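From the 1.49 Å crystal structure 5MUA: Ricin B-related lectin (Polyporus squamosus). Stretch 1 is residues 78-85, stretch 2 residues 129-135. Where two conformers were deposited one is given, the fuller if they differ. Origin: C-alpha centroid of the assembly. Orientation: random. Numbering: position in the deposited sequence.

Stretch 1, residues 78-85: ATDGTAII
Stretch 2 (129-135) TVVGWQN

Two segments of one chain, at least 46 residues apart in sequence wherever they touch, meet as a short, splayed antiparallel pairing that buries 453 Å² between them, both sides summed. Stretch 2 is extended from Thr-129 through Trp-133, with phi/psi of -123/167 at Thr-129, -121/117 at Val-130, -139/165 at Val-131, -87/143 at Gly-132 and -154/146 at Trp-133. Stretch 1 arrives through a type II turn from Thr-79 to Thr-82, whose inner residues are Asp-80 at -61/136 and Gly-81 at 87/8, and then extends through Thr-82 (-62/134), Ala-83 (-65/145), Ile-84 (-105/124) and Ile-85 (-129/174). The N-to-C directions make an angle of 119°, and the strand axes approach to 4.5 Å.

The register places Asp-80 CA 4.3 Å from Trp-133 CA, Thr-82 CA 5.2 Å from Gly-132 CA, and Ala-83 CA 4.7 Å from Val-131 CA. Gly-132 is the hub. Its N donates to Thr-82 O at 2.8 Å and 164°, while its O accepts Gly-81 N at 2.7 Å and 146°; a weak bond from Thr-82 N to the same Gly-132 O spans 3.5 Å. The shorter of the two bonds to that carbonyl comes from Gly-81, inside the turn. Farther along, Ile-84 N reaches Val-130 O in another weak bond, 3.3 Å long. Ala-83 and Val-131 form a non-hydrogen-bonded pair with diverging side chains.

The turn has its own brace: Thr-82, chi1 m, donates from OG1 to Thr-79 O at 2.6 Å. This satisfies the hydroxyl of a buried threonine while tying together the ends of the turn. Gly-81 suits its positive phi, which by itself favours glycine, and a CB there would lie 3.6 Å from Trp-133 CZ3. Val-131, chi1 m, meets the turn here, its CG1 3.6 Å from Gly-81 O.

Asp-80 is the polar clamp. With chi1 m (-70°) and chi2 -22°, its carboxylate engages Gln-134 twice: OD1 accepts the backbone N of Gln-134 at 2.8 Å and 171°, and OD2 accepts its NE2 at 2.8 Å and 170°. Gln-134 curls to make the second bond with chi1 p, chi2 t and chi3 -74°. Both bonds are nearly linear, so a short acidic side chain fixes main chain and side chain together just beyond the strand.

The same aspartate sits over the indole. Trp-133 takes chi1 t (-155°) and chi2 -79°; its CA-to-CB bond points sideways, but the end of the side chain comes nearer to stretch 1. Asp-80 CB stands 3.5 Å from the centroid of the six-membered ring, 10° off its normal, in a CH-pi contact.

At the other end, the side chains of Ile-84 and Val-130 make an apolar contact, both buried. Ile-84 points toward stretch 2 with chi1 and chi2 both m, bringing CG1 to 3.5 Å from Val-131 C and 4.0 Å from Val-130 CG1. Val-130 adopts chi1 t. Ile-84 CD1 packs 3.7 Å from Gly-132 N.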

# COMPACT_ATOMS: atom_id res chain seq x y z
N ALA B 78 -2.99 30.96 36.76
CA ALA B 78 -2.10 30.35 37.75
C ALA B 78 -2.89 29.88 38.96
O ALA B 78 -2.36 29.18 39.83
CB ALA B 78 -1.04 31.39 38.19
N THR B 79 -4.14 30.26 39.02
CA THR B 79 -4.96 29.94 40.17
C THR B 79 -5.10 28.45 40.35
O THR B 79 -5.20 27.68 39.39
CB THR B 79 -6.31 30.69 40.16
OG1 THR B 79 -6.92 30.72 41.46
CG2 THR B 79 -7.26 30.18 39.16
N ASP B 80 -5.09 28.04 41.62
CA ASP B 80 -5.27 26.62 41.91
C ASP B 80 -6.62 26.13 41.40
O ASP B 80 -7.66 26.77 41.61
CB ASP B 80 -5.15 26.38 43.41
CG ASP B 80 -3.78 26.55 43.90
OD1 ASP B 80 -2.79 26.47 43.18
OD2 ASP B 80 -3.67 26.81 45.14
N GLY B 81 -6.60 24.95 40.76
CA GLY B 81 -7.80 24.27 40.30
C GLY B 81 -8.27 24.69 38.92
O GLY B 81 -9.38 24.31 38.53
N THR B 82 -7.45 25.48 38.23
CA THR B 82 -7.69 25.85 36.85
C THR B 82 -7.70 24.61 35.93
O THR B 82 -6.83 23.78 36.03
CB THR B 82 -6.57 26.77 36.36
OG1 THR B 82 -6.58 27.97 37.17
CG2 THR B 82 -6.74 27.14 34.90
N ALA B 83 -8.69 24.55 35.05
CA ALA B 83 -8.90 23.36 34.20
C ALA B 83 -7.72 23.23 33.26
O ALA B 83 -7.21 24.24 32.72
CB ALA B 83 -10.16 23.50 33.36
N ILE B 84 -7.38 21.98 33.00
CA ILE B 84 -6.42 21.60 31.96
C ILE B 84 -7.30 21.05 30.81
O ILE B 84 -8.05 20.12 31.03
CB ILE B 84 -5.42 20.50 32.39
CG1 ILE B 84 -4.61 20.88 33.63
CG2 ILE B 84 -4.51 20.12 31.22
CD1 ILE B 84 -3.68 22.04 33.45
N ILE B 85 -7.17 21.61 29.62
CA ILE B 85 -8.06 21.33 28.50
C ILE B 85 -7.21 20.98 27.28
O ILE B 85 -5.98 21.14 27.28
CB ILE B 85 -8.96 22.57 28.21
CG1 ILE B 85 -8.14 23.79 27.78
CG2 ILE B 85 -9.82 22.89 29.43
CD1 ILE B 85 -8.91 25.05 27.41
N THR B 129 -10.24 14.91 38.72
CA THR B 129 -10.10 15.87 37.63
C THR B 129 -8.65 16.28 37.46
O THR B 129 -7.82 16.03 38.35
CB THR B 129 -10.97 17.12 37.82
OG1 THR B 129 -10.61 17.84 39.04
CG2 THR B 129 -12.46 16.73 37.87
N VAL B 130 -8.33 16.95 36.34
CA VAL B 130 -6.96 17.28 36.04
C VAL B 130 -6.85 18.75 35.91
O VAL B 130 -7.45 19.35 35.03
CB VAL B 130 -6.53 16.63 34.68
CG1 VAL B 130 -5.07 16.96 34.39
CG2 VAL B 130 -6.74 15.11 34.74
N VAL B 131 -6.06 19.36 36.80
CA VAL B 131 -6.09 20.82 36.98
C VAL B 131 -4.67 21.33 37.14
O VAL B 131 -3.71 20.56 37.41
CB VAL B 131 -6.91 21.27 38.21
CG1 VAL B 131 -8.39 20.84 38.02
CG2 VAL B 131 -6.31 20.71 39.52
N GLY B 132 -4.51 22.64 36.99
CA GLY B 132 -3.26 23.28 37.41
C GLY B 132 -3.37 23.65 38.89
O GLY B 132 -4.46 24.08 39.36
N TRP B 133 -2.25 23.50 39.58
CA TRP B 133 -2.18 23.75 41.02
C TRP B 133 -0.73 24.14 41.36
O TRP B 133 0.25 23.64 40.80
CB TRP B 133 -2.57 22.49 41.79
CG TRP B 133 -3.12 22.80 43.23
CD1 TRP B 133 -2.36 23.10 44.36
CD2 TRP B 133 -4.46 22.89 43.62
NE1 TRP B 133 -3.18 23.36 45.41
CE2 TRP B 133 -4.48 23.19 45.03
CE3 TRP B 133 -5.69 22.67 42.97
CZ2 TRP B 133 -5.64 23.32 45.73
CZ3 TRP B 133 -6.84 22.81 43.65
CH2 TRP B 133 -6.83 23.15 45.04
N GLN B 134 -0.59 25.03 42.34
CA GLN B 134 0.74 25.33 42.86
C GLN B 134 1.45 24.07 43.39
O GLN B 134 0.85 23.02 43.62
CB GLN B 134 0.65 26.41 43.96
CG GLN B 134 -0.07 25.93 45.19
CD GLN B 134 -0.14 27.02 46.29
OE1 GLN B 134 0.85 27.31 46.94
NE2 GLN B 134 -1.29 27.60 46.45
N ASN B 135 2.73 24.18 43.57
CA ASN B 135 3.50 23.06 44.12
C ASN B 135 2.88 22.46 45.38
O ASN B 135 2.50 23.18 46.31
CB ASN B 135 4.96 23.47 44.38
CG ASN B 135 5.85 22.27 44.74
OD1 ASN B 135 5.72 21.19 44.20
ND2 ASN B 135 6.75 22.48 45.68